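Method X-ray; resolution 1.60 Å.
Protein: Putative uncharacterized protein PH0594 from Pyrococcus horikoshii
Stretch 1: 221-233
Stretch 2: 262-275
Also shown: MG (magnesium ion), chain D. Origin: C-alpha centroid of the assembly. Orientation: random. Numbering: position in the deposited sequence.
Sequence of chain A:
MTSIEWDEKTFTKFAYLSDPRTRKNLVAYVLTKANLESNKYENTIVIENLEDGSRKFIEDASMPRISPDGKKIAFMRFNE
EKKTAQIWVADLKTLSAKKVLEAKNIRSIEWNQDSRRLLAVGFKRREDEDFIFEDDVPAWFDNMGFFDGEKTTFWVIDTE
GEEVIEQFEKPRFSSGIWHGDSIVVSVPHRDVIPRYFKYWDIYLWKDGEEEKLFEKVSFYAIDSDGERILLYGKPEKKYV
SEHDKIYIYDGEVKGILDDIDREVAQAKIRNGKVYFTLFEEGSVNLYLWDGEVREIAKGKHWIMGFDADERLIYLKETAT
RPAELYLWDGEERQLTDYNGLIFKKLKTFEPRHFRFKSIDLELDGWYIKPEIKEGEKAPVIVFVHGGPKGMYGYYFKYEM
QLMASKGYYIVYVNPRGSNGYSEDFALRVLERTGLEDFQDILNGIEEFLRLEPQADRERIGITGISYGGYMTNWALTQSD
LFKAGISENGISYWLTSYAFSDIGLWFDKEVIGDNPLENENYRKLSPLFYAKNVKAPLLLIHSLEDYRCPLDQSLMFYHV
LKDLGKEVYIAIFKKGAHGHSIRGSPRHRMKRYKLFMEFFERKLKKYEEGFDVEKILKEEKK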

# COMPACT_ATOMS: atom_id res chain seq x y z
N ALA A 221 -41.06 -13.78 23.17
CA ALA A 221 -40.29 -14.39 24.28
C ALA A 221 -38.99 -13.55 24.50
O ALA A 221 -38.27 -13.15 23.54
CB ALA A 221 -39.97 -15.87 23.96
N ILE A 222 -38.72 -13.20 25.72
CA ILE A 222 -37.56 -12.42 26.10
C ILE A 222 -36.55 -13.17 26.98
O ILE A 222 -35.36 -12.75 26.97
CB ILE A 222 -37.96 -11.06 26.74
CG1 ILE A 222 -38.81 -11.17 27.96
CG2 ILE A 222 -38.57 -10.15 25.61
CD1 ILE A 222 -38.86 -9.95 28.87
N ASP A 223 -36.98 -14.20 27.72
CA ASP A 223 -36.08 -14.91 28.61
C ASP A 223 -36.64 -16.25 29.00
O ASP A 223 -37.78 -16.54 28.71
CB ASP A 223 -35.78 -13.98 29.84
CG ASP A 223 -34.42 -14.30 30.54
OD1 ASP A 223 -33.64 -15.12 30.00
OD2 ASP A 223 -34.22 -13.72 31.62
N SER A 224 -35.81 -17.09 29.61
CA SER A 224 -36.16 -18.36 30.13
C SER A 224 -35.26 -18.72 31.25
O SER A 224 -34.04 -18.39 31.27
CB SER A 224 -36.06 -19.38 28.98
OG SER A 224 -36.14 -20.73 29.48
N ASP A 225 -35.81 -19.45 32.18
CA ASP A 225 -34.96 -20.09 33.21
C ASP A 225 -34.87 -21.61 33.03
O ASP A 225 -34.50 -22.29 34.00
CB ASP A 225 -35.49 -19.74 34.58
CG ASP A 225 -36.80 -20.34 34.89
OD1 ASP A 225 -37.31 -21.19 34.17
OD2 ASP A 225 -37.35 -19.84 35.92
N GLY A 226 -35.29 -22.12 31.88
CA GLY A 226 -35.21 -23.56 31.55
C GLY A 226 -36.53 -24.28 31.82
O GLY A 226 -36.84 -25.31 31.22
N GLU A 227 -37.35 -23.69 32.68
CA GLU A 227 -38.68 -24.25 33.00
C GLU A 227 -39.82 -23.32 32.57
O GLU A 227 -40.86 -23.75 32.09
CB GLU A 227 -38.78 -24.47 34.54
CG GLU A 227 -37.78 -25.49 35.15
CD GLU A 227 -37.88 -26.88 34.51
OE1 GLU A 227 -39.01 -27.29 34.13
OE2 GLU A 227 -36.82 -27.57 34.37
N ARG A 228 -39.62 -22.03 32.75
CA ARG A 228 -40.62 -21.07 32.41
C ARG A 228 -40.05 -20.09 31.37
O ARG A 228 -38.88 -19.63 31.47
CB ARG A 228 -40.95 -20.26 33.69
CG ARG A 228 -41.72 -20.96 34.81
CD ARG A 228 -41.37 -20.29 36.14
NE ARG A 228 -40.03 -20.70 36.62
CZ ARG A 228 -39.77 -21.83 37.31
NH1 ARG A 228 -40.72 -22.67 37.64
NH2 ARG A 228 -38.54 -22.13 37.67
N ILE A 229 -40.92 -19.69 30.46
CA ILE A 229 -40.57 -18.68 29.47
C ILE A 229 -41.15 -17.34 29.90
O ILE A 229 -42.31 -17.26 30.29
CB ILE A 229 -41.11 -19.01 28.10
CG1 ILE A 229 -40.59 -20.38 27.62
CG2 ILE A 229 -40.81 -17.89 27.05
CD1 ILE A 229 -41.23 -20.95 26.35
N LEU A 230 -40.33 -16.28 29.80
CA LEU A 230 -40.80 -14.92 30.07
C LEU A 230 -41.18 -14.22 28.78
O LEU A 230 -40.40 -14.18 27.81
CB LEU A 230 -39.64 -14.17 30.76
CG LEU A 230 -39.97 -12.82 31.40
CD1 LEU A 230 -41.00 -12.83 32.57
CD2 LEU A 230 -38.65 -12.08 31.81
N LEU A 231 -42.39 -13.71 28.77
CA LEU A 231 -43.01 -13.11 27.62
C LEU A 231 -43.22 -11.61 27.89
O LEU A 231 -43.58 -11.23 29.03
CB LEU A 231 -44.37 -13.80 27.34
CG LEU A 231 -44.35 -15.32 27.01
CD1 LEU A 231 -45.81 -15.89 27.05
CD2 LEU A 231 -43.70 -15.56 25.63
N TYR A 232 -43.08 -10.85 26.83
CA TYR A 232 -43.14 -9.38 26.89
C TYR A 232 -44.13 -8.84 25.95
O TYR A 232 -43.99 -9.07 24.73
CB TYR A 232 -41.75 -8.81 26.57
CG TYR A 232 -41.69 -7.29 26.73
CD1 TYR A 232 -41.43 -6.67 27.98
CD2 TYR A 232 -41.85 -6.49 25.62
CE1 TYR A 232 -41.39 -5.28 28.09
CE2 TYR A 232 -41.76 -5.13 25.70
CZ TYR A 232 -41.54 -4.52 26.95
OH TYR A 232 -41.44 -3.12 27.03
N GLY A 233 -45.17 -8.14 26.49
CA GLY A 233 -46.16 -7.53 25.66
C GLY A 233 -47.51 -7.70 26.32
O GLY A 233 -47.64 -7.42 27.47
MG MG D . -44.29 -0.55 24.80
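Stretch 2, residues 262-275: REVAQAKIRNGKVY

Aspartate side chains, rather than a ladder of main-chain hydrogen bonds, make most of the polar contacts between stretch 2 and stretch 1. D223 OD2 accepts a hydrogen bond from I269 N (2.8 Å, N-H...O angle 164°) and forms a salt bridge with R270 NH2 at 2.7 Å, so one carboxylate oxygen engages both the backbone and the side chain of successive residues. Two residues on, D225 OD2 accepts from G272 N at 2.9 Å; the angle of 138° makes this the more bent of the two bonds. No backbone-to-backbone hydrogen bond crosses between the stretches.

Within each stretch the strands pair as a hairpin, but I269 N, G272 N and V264 O bond to side chains of stretch 1. In stretch 1, strands 221-224 and 229-232 are joined by L230 N to D223 O (2.8 Å) and I222 N to L230 O (2.9 Å). In stretch 2, strand 264-270 pairs with strand 273-275 through K268 N to Y275 O and Y275 N to K268 O, both 2.9 Å, and a type I' turn from R270 to K273 reverses the chain. N271 (phi/psi 63/47) and G272 (66/-4) occupy the centre of that turn with the positive phi values it requires.

Strand 264-270 runs in nearly the same direction as 221-224, at 30° with a closest axial approach of 6.1 Å, and almost antiparallel to 229-232, at 171° and 7.8 Å. The register agrees: the CA atoms of D223 and K268 are 6.0 Å apart, and those of D225 and R270 5.6 Å.

D225 also organizes its own loop. Its OD1 accepts from E227 N (2.9 Å) and R228 N (2.8 Å), while OD2 forms a salt bridge with R228 NE at 2.9 Å. The oxygen that receives G272 N is thus also held by R228, and R228 NE lies 3.6 Å from G272 CA. An ideal CB on G272 would come within 3.4 Å of R228 NH2, so the guanidinium lies close against a residue without a side chain.

Apolar packing fills the space between the hairpins. I269, which has the largest area covered by the other stretch, points toward stretch 1 and places CG2 4.0 Å from L230 CB, with its CD1 at the edge of the R228 guanidinium. L230 CD2 reaches A267 CB at 3.9 Å and L230 CD1 reaches V274 CG2 at 4.1 Å, so this leucine touches both strands of the second hairpin. I222 CD1 adds a contact to A267 CB at 4.0 Å.

At the other end, Y232 OH donates to V264 O at 2.6 Å, the acceptor lying at the ring edge near its plane, while Y232 CE1 packs 3.9 Å from V264 CG1. Water 3 donates to Y232 OH (2.6 Å) and ligates the magnesium ion at 2.2 Å from MG; E263 OE2 binds MG directly at 2.1 Å. The metal thus links the two stretches through one water. Water 1 forms a second bridge, donating to A267 O at 2.6 Å and I222 O at 3.3 Å.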

# COMPACT_ATOMS: atom_id res chain seq x y z
N ARG A 262 -48.59 0.39 34.63
CA ARG A 262 -47.32 1.02 34.19
C ARG A 262 -46.65 0.04 33.20
O ARG A 262 -46.88 -1.20 33.17
CB ARG A 262 -46.45 1.30 35.38
CG ARG A 262 -47.01 2.36 36.29
CD ARG A 262 -47.01 3.75 35.69
NE ARG A 262 -47.39 4.73 36.68
CZ ARG A 262 -48.65 5.14 36.92
NH1 ARG A 262 -49.68 4.51 36.34
NH2 ARG A 262 -48.86 6.08 37.83
N GLU A 263 -45.83 0.60 32.33
CA GLU A 263 -45.17 -0.22 31.30
C GLU A 263 -43.81 -0.77 31.82
O GLU A 263 -43.01 -0.03 32.43
CB GLU A 263 -44.94 0.62 30.09
CG GLU A 263 -44.23 -0.20 28.98
CD GLU A 263 -44.36 0.44 27.61
OE1 GLU A 263 -43.82 1.51 27.35
OE2 GLU A 263 -44.97 -0.26 26.78
N VAL A 264 -43.51 -2.02 31.51
CA VAL A 264 -42.21 -2.66 31.76
C VAL A 264 -41.21 -2.19 30.71
O VAL A 264 -41.43 -2.20 29.49
CB VAL A 264 -42.30 -4.23 31.81
CG1 VAL A 264 -40.89 -4.87 31.97
CG2 VAL A 264 -43.26 -4.72 32.92
N ALA A 265 -40.04 -1.76 31.23
CA ALA A 265 -38.95 -1.34 30.38
C ALA A 265 -38.07 -2.56 30.02
O ALA A 265 -37.77 -2.70 28.82
CB ALA A 265 -38.08 -0.21 31.03
N GLN A 266 -37.70 -3.40 31.00
CA GLN A 266 -36.82 -4.51 30.77
C GLN A 266 -37.18 -5.52 31.77
O GLN A 266 -37.64 -5.19 32.84
CB GLN A 266 -35.36 -4.01 30.95
CG GLN A 266 -34.24 -5.00 30.87
CD GLN A 266 -32.83 -4.32 30.92
OE1 GLN A 266 -32.72 -3.06 31.00
NE2 GLN A 266 -31.75 -5.17 30.87
N ALA A 267 -36.96 -6.81 31.49
CA ALA A 267 -37.21 -7.81 32.44
C ALA A 267 -36.35 -9.11 32.14
O ALA A 267 -36.04 -9.42 30.99
CB ALA A 267 -38.75 -8.23 32.48
N LYS A 268 -36.02 -9.79 33.21
CA LYS A 268 -35.25 -11.07 33.20
C LYS A 268 -35.77 -12.04 34.21
O LYS A 268 -36.19 -11.66 35.28
CB LYS A 268 -33.70 -10.75 33.43
CG LYS A 268 -32.99 -9.92 32.44
CD LYS A 268 -31.45 -9.62 32.68
CE LYS A 268 -30.91 -8.65 31.57
NZ LYS A 268 -29.37 -8.61 31.47
N ILE A 269 -35.61 -13.34 33.97
CA ILE A 269 -36.02 -14.34 34.94
C ILE A 269 -34.78 -15.15 35.30
O ILE A 269 -33.99 -15.52 34.46
CB ILE A 269 -37.21 -15.23 34.34
CG1 ILE A 269 -37.81 -16.26 35.29
CG2 ILE A 269 -36.82 -15.92 33.04
CD1 ILE A 269 -39.21 -16.78 34.89
N ARG A 270 -34.63 -15.37 36.58
CA ARG A 270 -33.48 -16.25 37.00
C ARG A 270 -33.98 -16.97 38.21
O ARG A 270 -34.40 -16.32 39.16
CB ARG A 270 -32.17 -15.45 37.26
CG ARG A 270 -31.27 -15.14 36.01
CD ARG A 270 -31.15 -13.63 35.69
NE ARG A 270 -30.31 -13.26 34.52
CZ ARG A 270 -30.68 -13.48 33.24
NH1 ARG A 270 -29.88 -13.06 32.23
NH2 ARG A 270 -31.86 -14.09 32.97
N ASN A 271 -34.06 -18.31 38.10
CA ASN A 271 -34.53 -19.16 39.20
C ASN A 271 -35.95 -18.88 39.58
O ASN A 271 -36.22 -18.68 40.76
CB ASN A 271 -33.65 -18.94 40.45
N GLY A 272 -36.87 -18.79 38.60
CA GLY A 272 -38.28 -18.49 38.90
C GLY A 272 -38.62 -17.10 39.49
O GLY A 272 -39.86 -16.78 39.62
N LYS A 273 -37.57 -16.26 39.77
CA LYS A 273 -37.79 -14.81 40.16
C LYS A 273 -37.62 -13.96 38.94
O LYS A 273 -36.78 -14.23 38.12
CB LYS A 273 -36.80 -14.33 41.21
CG LYS A 273 -36.63 -15.27 42.40
CD LYS A 273 -35.75 -14.60 43.46
CE LYS A 273 -35.63 -15.53 44.70
NZ LYS A 273 -35.73 -14.83 46.01
N VAL A 274 -38.41 -12.90 38.89
CA VAL A 274 -38.33 -11.97 37.78
C VAL A 274 -37.88 -10.61 38.30
O VAL A 274 -38.46 -9.99 39.23
CB VAL A 274 -39.68 -11.82 37.09
CG1 VAL A 274 -39.65 -10.78 35.92
CG2 VAL A 274 -40.16 -13.20 36.57
N TYR A 275 -36.89 -10.10 37.62
CA TYR A 275 -36.41 -8.74 37.91
C TYR A 275 -36.84 -7.87 36.75
O TYR A 275 -36.71 -8.27 35.61
CB TYR A 275 -34.86 -8.73 37.98
CG TYR A 275 -34.37 -9.50 39.22
CD1 TYR A 275 -34.17 -10.82 39.15
CD2 TYR A 275 -34.19 -8.85 40.36
CE1 TYR A 275 -33.74 -11.52 40.28
CE2 TYR A 275 -33.71 -9.52 41.51
CZ TYR A 275 -33.46 -10.85 41.40
OH TYR A 275 -33.04 -11.61 42.55
O HOH W 1 -34.54 -10.50 29.20
O HOH W 2 -32.39 -16.73 32.55
O HOH W 3 -42.33 -1.18 25.50
O HOH W 4 -43.62 1.41 24.78
O HOH W 5 -46.15 0.05 24.10
O HOH W 6 -43.75 -0.82 22.72